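Local coordinates for protein UDP-N-acetylglucosamine 2-epimerase (Methanocaldococcus jannaschii, PDB 4NES) that probably catalyses the reversible C-2 epimerisation of UDP-N-acetylglucosamine to UDP-N-acetylmannosamine, the activated donor of ManNAc residues, at residues 206-211 / 285-290; 290-295 / 307-312; 240-245 / 266-271. All coordinates share one frame; numbering follows the deposited sequence.

Interaction 1. Residues 206-211 / 285-290; sequences LHRAEN and LTDSGG. With UDP (uridine-5'-diphosphate), chain C; UD1 (uridine-diphosphate-N-acetylglucosamine), chain B.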
# COMPACT_ATOMS: atom_id res chain seq x y z
N LEU A 206 16.80 -21.31 -5.75
CA LEU A 206 16.41 -20.94 -4.40
C LEU A 206 16.77 -19.50 -4.16
O LEU A 206 17.95 -19.15 -4.23
CB LEU A 206 17.15 -21.82 -3.37
CG LEU A 206 16.64 -21.73 -1.93
CD1 LEU A 206 15.38 -22.58 -1.78
CD2 LEU A 206 17.70 -22.17 -0.94
N HIS A 207 15.79 -18.65 -3.85
CA HIS A 207 16.09 -17.24 -3.57
C HIS A 207 15.09 -16.47 -2.70
O HIS A 207 15.27 -15.27 -2.49
CB HIS A 207 16.33 -16.46 -4.87
CG HIS A 207 15.08 -16.10 -5.62
ND1 HIS A 207 14.48 -16.94 -6.52
CD2 HIS A 207 14.33 -14.96 -5.60
CE1 HIS A 207 13.41 -16.35 -7.03
NE2 HIS A 207 13.29 -15.15 -6.48
N ARG A 208 14.03 -17.12 -2.21
CA ARG A 208 13.07 -16.40 -1.35
C ARG A 208 13.80 -15.81 -0.16
O ARG A 208 14.64 -16.49 0.45
CB ARG A 208 11.96 -17.32 -0.84
CG ARG A 208 11.00 -17.86 -1.89
CD ARG A 208 9.78 -16.98 -2.11
NE ARG A 208 10.08 -15.67 -2.70
CZ ARG A 208 10.30 -15.46 -3.99
NH1 ARG A 208 10.31 -16.47 -4.86
NH2 ARG A 208 10.55 -14.22 -4.41
N ALA A 209 13.49 -14.57 0.19
CA ALA A 209 14.13 -13.92 1.33
C ALA A 209 14.01 -14.77 2.59
O ALA A 209 14.98 -14.92 3.35
CB ALA A 209 13.53 -12.54 1.56
N GLU A 210 12.83 -15.34 2.81
CA GLU A 210 12.58 -16.10 4.04
C GLU A 210 13.37 -17.40 4.11
O GLU A 210 13.51 -18.00 5.18
CB GLU A 210 11.08 -16.36 4.21
CG GLU A 210 10.42 -17.05 3.02
CD GLU A 210 9.86 -16.09 1.96
OE1 GLU A 210 10.30 -14.93 1.86
OE2 GLU A 210 8.96 -16.53 1.22
N ASN A 211 13.90 -17.85 2.97
CA ASN A 211 14.70 -19.07 2.91
C ASN A 211 16.20 -18.84 2.94
O ASN A 211 16.95 -19.64 3.49
CB ASN A 211 14.39 -19.87 1.64
CG ASN A 211 13.14 -20.71 1.76
OD1 ASN A 211 12.73 -21.10 2.85
ND2 ASN A 211 12.54 -21.03 0.61
N LEU A 285 13.28 -28.54 -8.28
CA LEU A 285 13.21 -28.16 -6.87
C LEU A 285 13.37 -26.66 -6.81
O LEU A 285 14.34 -26.12 -7.32
CB LEU A 285 14.37 -28.78 -6.10
CG LEU A 285 14.63 -30.27 -6.31
CD1 LEU A 285 16.02 -30.66 -5.80
CD2 LEU A 285 13.58 -31.04 -5.58
N THR A 286 12.42 -25.97 -6.20
CA THR A 286 12.46 -24.52 -6.28
C THR A 286 11.71 -23.82 -5.16
O THR A 286 10.83 -24.40 -4.51
CB THR A 286 11.88 -24.05 -7.64
OG1 THR A 286 12.26 -22.70 -7.91
CG2 THR A 286 10.36 -24.17 -7.67
N ASP A 287 12.04 -22.55 -4.97
CA ASP A 287 11.15 -21.66 -4.23
C ASP A 287 10.71 -20.46 -5.07
O ASP A 287 10.15 -19.49 -4.55
CB ASP A 287 11.72 -21.24 -2.86
CG ASP A 287 12.93 -20.32 -2.97
OD1 ASP A 287 13.31 -19.95 -4.10
OD2 ASP A 287 13.48 -19.94 -1.92
N SER A 288 10.97 -20.52 -6.38
CA SER A 288 10.56 -19.48 -7.32
C SER A 288 9.08 -19.56 -7.67
O SER A 288 8.54 -20.66 -7.82
CB SER A 288 11.36 -19.66 -8.61
OG SER A 288 10.80 -18.88 -9.65
N GLY A 289 8.43 -18.42 -7.85
CA GLY A 289 7.04 -18.42 -8.30
C GLY A 289 6.91 -18.84 -9.75
O GLY A 289 6.12 -19.72 -10.09
N GLY A 290 7.68 -18.19 -10.61
CA GLY A 290 7.62 -18.50 -12.03
C GLY A 290 8.03 -19.93 -12.35
O GLY A 290 7.44 -20.54 -13.25
N1 UDP C . 14.89 -17.99 -15.02
C2 UDP C . 15.81 -17.80 -15.99
N3 UDP C . 17.10 -18.16 -15.77
C4 UDP C . 17.51 -18.70 -14.61
C5 UDP C . 16.59 -18.90 -13.57
C6 UDP C . 15.26 -18.52 -13.82
O2 UDP C . 15.49 -17.31 -17.08
O4 UDP C . 18.85 -19.04 -14.43
C1' UDP C . 13.48 -17.58 -15.18
C2' UDP C . 12.46 -18.58 -15.06
O2' UDP C . 12.36 -19.32 -16.26
C3' UDP C . 11.27 -17.81 -14.71
C4' UDP C . 11.80 -16.65 -14.00
O4' UDP C . 13.20 -16.70 -14.09
O3' UDP C . 10.52 -17.37 -15.81
C5' UDP C . 11.46 -16.64 -12.54
O5' UDP C . 12.09 -15.58 -11.87
PA UDP C . 12.55 -15.68 -10.36
O1A UDP C . 13.85 -14.92 -10.21
O2A UDP C . 12.69 -17.14 -9.98
O3A UDP C . 11.49 -14.93 -9.47
PB UDP C . 10.04 -15.26 -8.98
O1B UDP C . 9.25 -15.92 -10.09
O2B UDP C . 10.12 -16.12 -7.74
O3B UDP C . 9.50 -13.89 -8.64
C1' UD1 B . 13.49 -9.59 -6.10
C2' UD1 B . 12.05 -9.61 -5.68
C3' UD1 B . 11.51 -10.95 -5.70
C4' UD1 B . 11.71 -11.64 -6.98
C5' UD1 B . 13.15 -11.55 -7.41
C6' UD1 B . 13.37 -12.06 -8.79
C7' UD1 B . 11.45 -7.75 -4.02
C8' UD1 B . 11.36 -7.35 -2.57
N2' UD1 B . 11.93 -9.09 -4.30
O1' UD1 B . 14.23 -10.32 -5.18
O3' UD1 B . 10.10 -10.90 -5.40
O4' UD1 B . 11.33 -13.01 -6.89
O5' UD1 B . 13.59 -10.20 -7.41
O6' UD1 B . 14.60 -12.64 -9.00
O7' UD1 B . 11.14 -6.97 -4.91
N1 UD1 B . 21.54 -8.62 -6.81
C2 UD1 B . 22.55 -8.57 -7.69
N3 UD1 B . 22.33 -8.20 -8.95
C4 UD1 B . 21.10 -7.86 -9.37
C5 UD1 B . 20.03 -7.90 -8.48
C6 UD1 B . 20.28 -8.30 -7.18
O2 UD1 B . 23.67 -8.88 -7.35
O4 UD1 B . 20.90 -7.48 -10.66
C1B UD1 B . 21.76 -9.05 -5.41
C2B UD1 B . 22.20 -7.97 -4.50
O2' UD1 B . 23.10 -8.50 -3.55
C3B UD1 B . 20.98 -7.57 -3.85
C4B UD1 B . 20.26 -8.86 -3.70
O4B UD1 B . 20.57 -9.62 -4.86
O3B UD1 B . 21.15 -6.90 -2.63
C5B UD1 B . 18.79 -8.70 -3.60
O5B UD1 B . 18.20 -7.93 -4.63
PA UD1 B . 16.72 -7.47 -4.51
O1A UD1 B . 16.58 -6.62 -3.29
O2A UD1 B . 16.35 -6.75 -5.76
O3A UD1 B . 15.82 -8.73 -4.26
PB UD1 B . 15.79 -10.13 -5.02
O1B UD1 B . 16.26 -11.18 -4.07
O2B UD1 B . 16.49 -10.05 -6.35
O HOH W 1 14.12 -19.67 -6.76

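Interaction 2. Residues 290-295 / 307-312; sequences GVQEEA and DNTERP. With UDP (uridine-5'-diphosphate), chain C.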
# COMPACT_ATOMS: atom_id res chain seq x y z
N GLY A 290 7.68 -18.19 -10.61
CA GLY A 290 7.62 -18.50 -12.03
C GLY A 290 8.03 -19.93 -12.35
O GLY A 290 7.44 -20.54 -13.25
N VAL A 291 9.02 -20.47 -11.64
CA VAL A 291 9.47 -21.83 -11.94
C VAL A 291 8.38 -22.85 -11.58
O VAL A 291 8.22 -23.84 -12.28
CB VAL A 291 10.81 -22.15 -11.27
CG1 VAL A 291 11.20 -23.60 -11.47
CG2 VAL A 291 11.89 -21.23 -11.81
N GLN A 292 7.62 -22.61 -10.51
CA GLN A 292 6.49 -23.49 -10.19
C GLN A 292 5.52 -23.56 -11.36
O GLN A 292 5.02 -24.63 -11.70
CB GLN A 292 5.74 -22.98 -8.95
CG GLN A 292 6.46 -23.17 -7.64
CD GLN A 292 5.67 -22.54 -6.51
OE1 GLN A 292 4.62 -23.05 -6.13
NE2 GLN A 292 6.16 -21.42 -5.99
N GLU A 293 5.23 -22.41 -11.96
CA GLU A 293 4.33 -22.35 -13.10
C GLU A 293 4.91 -23.05 -14.32
O GLU A 293 4.22 -23.85 -14.96
CB GLU A 293 4.00 -20.89 -13.42
CG GLU A 293 3.12 -20.26 -12.35
CD GLU A 293 3.20 -18.75 -12.30
OE1 GLU A 293 4.09 -18.17 -12.95
OE2 GLU A 293 2.36 -18.15 -11.59
N GLU A 294 6.17 -22.77 -14.64
CA GLU A 294 6.81 -23.39 -15.79
C GLU A 294 6.93 -24.90 -15.65
O GLU A 294 6.72 -25.63 -16.62
CB GLU A 294 8.18 -22.75 -16.05
CG GLU A 294 8.00 -21.32 -16.52
CD GLU A 294 9.25 -20.49 -16.46
OE1 GLU A 294 10.22 -20.88 -15.78
OE2 GLU A 294 9.26 -19.42 -17.10
N ALA A 295 7.25 -25.38 -14.45
CA ALA A 295 7.33 -26.82 -14.21
C ALA A 295 5.98 -27.45 -14.54
O ALA A 295 5.91 -28.48 -15.21
CB ALA A 295 7.72 -27.09 -12.76
N ASP A 307 6.59 -23.25 2.74
CA ASP A 307 5.51 -23.76 3.58
C ASP A 307 4.15 -23.51 2.95
O ASP A 307 3.14 -24.07 3.37
CB ASP A 307 5.56 -23.10 4.96
CG ASP A 307 6.80 -23.47 5.74
OD1 ASP A 307 7.24 -24.63 5.63
OD2 ASP A 307 7.33 -22.60 6.46
N ASN A 308 4.14 -22.65 1.94
CA ASN A 308 2.91 -22.31 1.24
C ASN A 308 3.27 -21.80 -0.14
O ASN A 308 4.44 -21.56 -0.44
CB ASN A 308 2.11 -21.26 1.99
CG ASN A 308 2.96 -20.10 2.42
OD1 ASN A 308 3.54 -19.41 1.58
ND2 ASN A 308 3.05 -19.88 3.73
N THR A 309 2.26 -21.65 -0.99
CA THR A 309 2.49 -21.10 -2.31
C THR A 309 1.32 -20.21 -2.70
O THR A 309 0.21 -20.38 -2.20
CB THR A 309 2.69 -22.22 -3.37
OG1 THR A 309 2.88 -21.62 -4.66
CG2 THR A 309 1.47 -23.15 -3.44
N GLU A 310 1.58 -19.26 -3.59
CA GLU A 310 0.51 -18.41 -4.09
C GLU A 310 0.02 -18.91 -5.44
O GLU A 310 -0.83 -18.28 -6.06
CB GLU A 310 0.90 -16.92 -4.13
CG GLU A 310 2.15 -16.58 -4.92
CD GLU A 310 3.39 -17.11 -4.25
OE1 GLU A 310 3.70 -16.65 -3.13
OE2 GLU A 310 4.03 -17.99 -4.84
N ARG A 311 0.54 -20.05 -5.87
CA ARG A 311 -0.08 -20.75 -7.01
C ARG A 311 -0.49 -22.15 -6.59
O ARG A 311 0.10 -23.15 -7.03
CB ARG A 311 0.77 -20.69 -8.31
CG ARG A 311 2.27 -20.89 -8.18
CD ARG A 311 3.00 -19.61 -7.79
NE ARG A 311 3.01 -18.59 -8.84
CZ ARG A 311 3.55 -17.39 -8.70
NH1 ARG A 311 4.09 -17.03 -7.55
NH2 ARG A 311 3.53 -16.52 -9.71
N PRO A 312 -1.52 -22.24 -5.74
CA PRO A 312 -1.97 -23.52 -5.18
C PRO A 312 -2.54 -24.43 -6.24
O PRO A 312 -2.66 -25.62 -5.97
CB PRO A 312 -3.07 -23.10 -4.19
CG PRO A 312 -3.56 -21.80 -4.73
CD PRO A 312 -2.33 -21.12 -5.22
N1 UDP C . 14.89 -17.99 -15.02
C2 UDP C . 15.81 -17.80 -15.99
N3 UDP C . 17.10 -18.16 -15.77
C4 UDP C . 17.51 -18.70 -14.61
C5 UDP C . 16.59 -18.90 -13.57
C6 UDP C . 15.26 -18.52 -13.82
O2 UDP C . 15.49 -17.31 -17.08
O4 UDP C . 18.85 -19.04 -14.43
C1' UDP C . 13.48 -17.58 -15.18
C2' UDP C . 12.46 -18.58 -15.06
O2' UDP C . 12.36 -19.32 -16.26
C3' UDP C . 11.27 -17.81 -14.71
C4' UDP C . 11.80 -16.65 -14.00
O4' UDP C . 13.20 -16.70 -14.09
O3' UDP C . 10.52 -17.37 -15.81
C5' UDP C . 11.46 -16.64 -12.54
O5' UDP C . 12.09 -15.58 -11.87
PA UDP C . 12.55 -15.68 -10.36
O1A UDP C . 13.85 -14.92 -10.21
O2A UDP C . 12.69 -17.14 -9.98
O3A UDP C . 11.49 -14.93 -9.47
PB UDP C . 10.04 -15.26 -8.98
O1B UDP C . 9.25 -15.92 -10.09
O2B UDP C . 10.12 -16.12 -7.74
O3B UDP C . 9.50 -13.89 -8.64

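Interaction 3. Residues 240-245 / 266-271; sequences IHPRTK and IEPVGY. With UD1 (uridine-diphosphate-N-acetylglucosamine), chain B; UDP (uridine-5'-diphosphate), chain C.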
# COMPACT_ATOMS: atom_id res chain seq x y z
N ILE A 240 22.18 -20.28 -9.43
CA ILE A 240 22.24 -19.56 -8.15
C ILE A 240 22.02 -18.05 -8.28
O ILE A 240 22.82 -17.32 -8.87
CB ILE A 240 23.56 -19.89 -7.40
CG1 ILE A 240 23.60 -19.20 -6.04
CG2 ILE A 240 24.77 -19.53 -8.25
CD1 ILE A 240 24.80 -19.63 -5.22
N HIS A 241 20.91 -17.59 -7.71
CA HIS A 241 20.53 -16.18 -7.70
C HIS A 241 21.60 -15.39 -6.94
O HIS A 241 22.16 -15.90 -5.98
CB HIS A 241 19.19 -16.07 -6.97
CG HIS A 241 18.53 -14.73 -7.06
ND1 HIS A 241 19.00 -13.62 -6.40
CD2 HIS A 241 17.38 -14.34 -7.66
CE1 HIS A 241 18.20 -12.60 -6.63
NE2 HIS A 241 17.20 -13.01 -7.38
N PRO A 242 21.89 -14.16 -7.38
CA PRO A 242 22.96 -13.41 -6.69
C PRO A 242 22.68 -13.13 -5.20
O PRO A 242 23.63 -13.07 -4.43
CB PRO A 242 23.06 -12.11 -7.49
CG PRO A 242 21.75 -12.01 -8.24
CD PRO A 242 21.38 -13.44 -8.56
N ARG A 243 21.42 -12.96 -4.81
CA ARG A 243 21.11 -12.83 -3.39
C ARG A 243 21.58 -14.07 -2.65
O ARG A 243 22.21 -14.00 -1.59
CB ARG A 243 19.60 -12.68 -3.19
CG ARG A 243 19.20 -12.32 -1.77
CD ARG A 243 17.72 -12.61 -1.53
NE ARG A 243 17.27 -11.98 -0.29
CZ ARG A 243 16.63 -10.83 -0.22
NH1 ARG A 243 16.33 -10.15 -1.32
NH2 ARG A 243 16.28 -10.34 0.97
N THR A 244 21.26 -15.23 -3.21
CA THR A 244 21.55 -16.50 -2.58
C THR A 244 23.05 -16.78 -2.51
O THR A 244 23.53 -17.31 -1.50
CB THR A 244 20.82 -17.61 -3.32
OG1 THR A 244 19.44 -17.25 -3.41
CG2 THR A 244 20.97 -18.95 -2.61
N LYS A 245 23.78 -16.42 -3.56
CA LYS A 245 25.23 -16.56 -3.53
C LYS A 245 25.82 -15.74 -2.39
O LYS A 245 26.69 -16.22 -1.65
CB LYS A 245 25.84 -16.12 -4.87
CG LYS A 245 27.34 -16.38 -4.97
CD LYS A 245 27.85 -16.13 -6.38
CE LYS A 245 29.29 -16.60 -6.52
NZ LYS A 245 29.78 -16.49 -7.92
N ILE A 266 25.75 -23.15 -11.42
CA ILE A 266 25.87 -22.27 -12.58
C ILE A 266 25.35 -20.88 -12.24
O ILE A 266 24.43 -20.73 -11.42
CB ILE A 266 25.17 -22.86 -13.84
CG1 ILE A 266 23.65 -22.91 -13.66
CG2 ILE A 266 25.73 -24.24 -14.17
CD1 ILE A 266 22.92 -23.38 -14.92
N GLU A 267 25.97 -19.87 -12.82
CA GLU A 267 25.48 -18.51 -12.73
C GLU A 267 24.13 -18.46 -13.44
O GLU A 267 23.85 -19.30 -14.31
CB GLU A 267 26.43 -17.54 -13.43
CG GLU A 267 27.86 -17.57 -12.93
CD GLU A 267 28.76 -16.66 -13.75
OE1 GLU A 267 28.52 -15.43 -13.75
OE2 GLU A 267 29.70 -17.17 -14.40
N PRO A 268 23.28 -17.48 -13.07
CA PRO A 268 21.99 -17.31 -13.73
C PRO A 268 22.14 -17.29 -15.26
O PRO A 268 23.06 -16.66 -15.78
CB PRO A 268 21.52 -15.95 -13.21
CG PRO A 268 22.10 -15.88 -11.84
CD PRO A 268 23.46 -16.52 -11.97
N VAL A 269 21.24 -17.99 -15.95
CA VAL A 269 21.28 -18.07 -17.41
C VAL A 269 20.08 -17.40 -18.06
O VAL A 269 19.11 -17.04 -17.38
CB VAL A 269 21.38 -19.54 -17.89
CG1 VAL A 269 22.63 -20.20 -17.35
CG2 VAL A 269 20.12 -20.31 -17.49
N GLY A 270 20.13 -17.24 -19.38
CA GLY A 270 19.04 -16.64 -20.13
C GLY A 270 17.81 -17.52 -20.14
O GLY A 270 17.86 -18.69 -19.75
N TYR A 271 16.69 -16.95 -20.56
CA TYR A 271 15.41 -17.66 -20.56
C TYR A 271 15.42 -18.89 -21.47
O TYR A 271 14.90 -19.94 -21.10
CB TYR A 271 14.29 -16.71 -20.96
CG TYR A 271 12.91 -17.24 -20.69
CD1 TYR A 271 12.59 -17.78 -19.46
CD2 TYR A 271 11.92 -17.18 -21.67
CE1 TYR A 271 11.31 -18.25 -19.20
CE2 TYR A 271 10.64 -17.65 -21.42
CZ TYR A 271 10.35 -18.19 -20.17
OH TYR A 271 9.08 -18.66 -19.90
C1' UD1 B . 13.49 -9.59 -6.10
C2' UD1 B . 12.05 -9.61 -5.68
C3' UD1 B . 11.51 -10.95 -5.70
C4' UD1 B . 11.71 -11.64 -6.98
C5' UD1 B . 13.15 -11.55 -7.41
C6' UD1 B . 13.37 -12.06 -8.79
C7' UD1 B . 11.45 -7.75 -4.02
C8' UD1 B . 11.36 -7.35 -2.57
N2' UD1 B . 11.93 -9.09 -4.30
O1' UD1 B . 14.23 -10.32 -5.18
O3' UD1 B . 10.10 -10.90 -5.40
O4' UD1 B . 11.33 -13.01 -6.89
O5' UD1 B . 13.59 -10.20 -7.41
O6' UD1 B . 14.60 -12.64 -9.00
O7' UD1 B . 11.14 -6.97 -4.91
N1 UD1 B . 21.54 -8.62 -6.81
C2 UD1 B . 22.55 -8.57 -7.69
N3 UD1 B . 22.33 -8.20 -8.95
C4 UD1 B . 21.10 -7.86 -9.37
C5 UD1 B . 20.03 -7.90 -8.48
C6 UD1 B . 20.28 -8.30 -7.18
O2 UD1 B . 23.67 -8.88 -7.35
O4 UD1 B . 20.90 -7.48 -10.66
C1B UD1 B . 21.76 -9.05 -5.41
C2B UD1 B . 22.20 -7.97 -4.50
O2' UD1 B . 23.10 -8.50 -3.55
C3B UD1 B . 20.98 -7.57 -3.85
C4B UD1 B . 20.26 -8.86 -3.70
O4B UD1 B . 20.57 -9.62 -4.86
O3B UD1 B . 21.15 -6.90 -2.63
C5B UD1 B . 18.79 -8.70 -3.60
O5B UD1 B . 18.20 -7.93 -4.63
PA UD1 B . 16.72 -7.47 -4.51
O1A UD1 B . 16.58 -6.62 -3.29
O2A UD1 B . 16.35 -6.75 -5.76
O3A UD1 B . 15.82 -8.73 -4.26
PB UD1 B . 15.79 -10.13 -5.02
O1B UD1 B . 16.26 -11.18 -4.07
O2B UD1 B . 16.49 -10.05 -6.35
N1 UDP C . 14.89 -17.99 -15.02
C2 UDP C . 15.81 -17.80 -15.99
N3 UDP C . 17.10 -18.16 -15.77
C4 UDP C . 17.51 -18.70 -14.61
C5 UDP C . 16.59 -18.90 -13.57
C6 UDP C . 15.26 -18.52 -13.82
O2 UDP C . 15.49 -17.31 -17.08
O4 UDP C . 18.85 -19.04 -14.43
C1' UDP C . 13.48 -17.58 -15.18
C2' UDP C . 12.46 -18.58 -15.06
O2' UDP C . 12.36 -19.32 -16.26
C3' UDP C . 11.27 -17.81 -14.71
C4' UDP C . 11.80 -16.65 -14.00
O4' UDP C . 13.20 -16.70 -14.09
O3' UDP C . 10.52 -17.37 -15.81
C5' UDP C . 11.46 -16.64 -12.54
O5' UDP C . 12.09 -15.58 -11.87
PA UDP C . 12.55 -15.68 -10.36
O1A UDP C . 13.85 -14.92 -10.21
O2A UDP C . 12.69 -17.14 -9.98
O3A UDP C . 11.49 -14.93 -9.47
PB UDP C . 10.04 -15.26 -8.98
O1B UDP C . 9.25 -15.92 -10.09
O2B UDP C . 10.12 -16.12 -7.74
O3B UDP C . 9.50 -13.89 -8.64

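Interaction 1. Residues 206-211 / 285-290
In Asp287, CG lies between its own backbone N and carbonyl carbon (chi1 68°), and its carboxylate meets the backbone N of His207 and of Arg208. His207 CG takes the same kind of position, and its ring stands almost perpendicular to the carboxylate plane. Asp287 OD1 accepts from His207 N at 2.8 Å through its syn lone pair. It also receives a hydrogen bond from a water that is bonded to His207 ND1, so OD1 is linked to the main chain of His207 directly and to its ring through the water. Asp287 OD2 is gripped twice: Arg208 N comes in from above the carboxylate plane at 2.9 Å, and Asn211 ND2 uses the anti lone pair at 2.9 Å. The Asn211 amide meets the carboxylate tip to tip, nearly coplanar with it, in an almost straight bond (175°); Arg217 holds its OD1. Leu206 CD1 packs against Asp287 OD2 at 3.3 Å, crossing at about a right angle. The Arg208 chain bends at chi2 and chi3, and its NH1 donates to Asp287 O at 3.0 Å and to UDP O2B at 2.9 Å. Arg208 NH2, also salt-bridged to Glu129, and His207 NE2 both donate to UD1 O4', the latter at 2.9 Å. Gly289 N and Gly290 N bind the beta-phosphate at the start of helix 289-298, while Ser288 OG binds the alpha-phosphate. His207 is probably an active-site residue, and this chemistry is consistent with Asp287 as a buried second-shell group that positions the histidine and arginine between sugar and diphosphate.

Interaction 2. Residues 290-295 / 307-312
Thr309 meets Gln292 first: its OG1 lies anti to its backbone N (chi1 179°) and donates to Gln292 OE1 at 2.7 Å, only 15° from the plane of that carbonyl, as the two side chains slide past each other in opposite directions. The same hydroxyl accepts from Arg311 N at 3.1 Å, closing an ST turn that fixes the backbone around Glu310. The other polar atom of the Gln292 amide, NE2, donates to Ser288 O, which helps fix its rotation. Next along the chain, Glu310 OE2 takes Arg311 NH1 at 2.9 Å and forms a further salt bridge with Arg306. Helix 289-298, which carries Gln292 and Glu293, is the connecting helix of a beta-alpha-beta crossover between the parallel strands 283-286 and 302-304, in the C-terminal Rossmann-like half of the GT-B fold; the helix begins at the UDP phosphates, and Glu294 accepts hydrogen bonds from both UDP ribose hydroxyls. Arg311 crosses Glu293 at about a right angle and grips it side-on. Arg311 NH2 and NE both reach Glu293 OE2, at 2.7 Å and 2.9 Å, in the guanidinium plane but from one face of the carboxylate, the two planes being 71° apart. Arg311 CG lies 3.8 Å from Gln292 OE1. Glu293 OE1 is salt-bridged to Lys15, so the buried carboxylate has cationic partners at both oxygens, an arrangement likely to favour its ionised form.

Interaction 3. Residues 240-245 / 266-271
Two pyrrolidine rings, those of Pro242 and Pro268, meet at an oblique angle, with Pro242 CD 4.2 Å from Pro268 CG. Pro242 turns its CB and CG to the uracil of UD1, CB lying 3.3 Å from UD1 O2. The neighbouring imidazole of His241 stacks with the ring of His207. At its edge and in its plane lie Arg243 N, bonded to His241 ND1 at 3.0 Å as a helix cap, and the UD1 sugar oxygen O6', which accepts from His241 NE2. His241 CB points away from the 266-271 loop, and CG stands anti to the backbone N (chi1 -170°). The Arg243 guanidinium, in whose plane UD1 O3A sits at the edge, donates through NH1 to UD1 O1B at 2.9 Å and is salt-bridged through NH2 to Asp213. On the other segment, Tyr271 has UDP O2 at its ring edge, and Val269 reads the UDP uracil with its main chain: Val269 N donates to UDP O4 at 3.0 Å, and UDP N3 donates to Val269 O at 2.8 Å. The segments themselves are joined by Ile240 N, which donates a hydrogen bond to Ile266 O at 3.0 Å, and by Pro268 CD, which packs 3.3 Å from Ile240 O. The contact thus lies at the C-terminal ends of the adjacent parallel strands 235-239 and 263-266, the latter outermost in its sheet, where helices 242-250 and 271-280 begin; helix 10-23 touches it through Arg10 against His241 and Pro268.

How the interactions relate
All three contacts lie at the C-terminal ends of the strands of the six-stranded parallel sheet, around the bound nucleotides. Along the chain, interaction 3 falls between the two segments of interaction 1, and interaction 2 follows. Interactions 1 and 2 share Gly290 and helix 289-298, their centres about 9 Å apart; the centres of interactions 1 and 3 are about 12 Å apart, joined by a probable hydrogen bond between Thr244 OG1 and Leu206 O. Interactions 2 and 3 are about 19 Å apart between centres and meet at Tyr271 and Glu294. All three touch UDP, while interactions 1 and 3 also touch UD1, so successive strand ends build one ligand cleft.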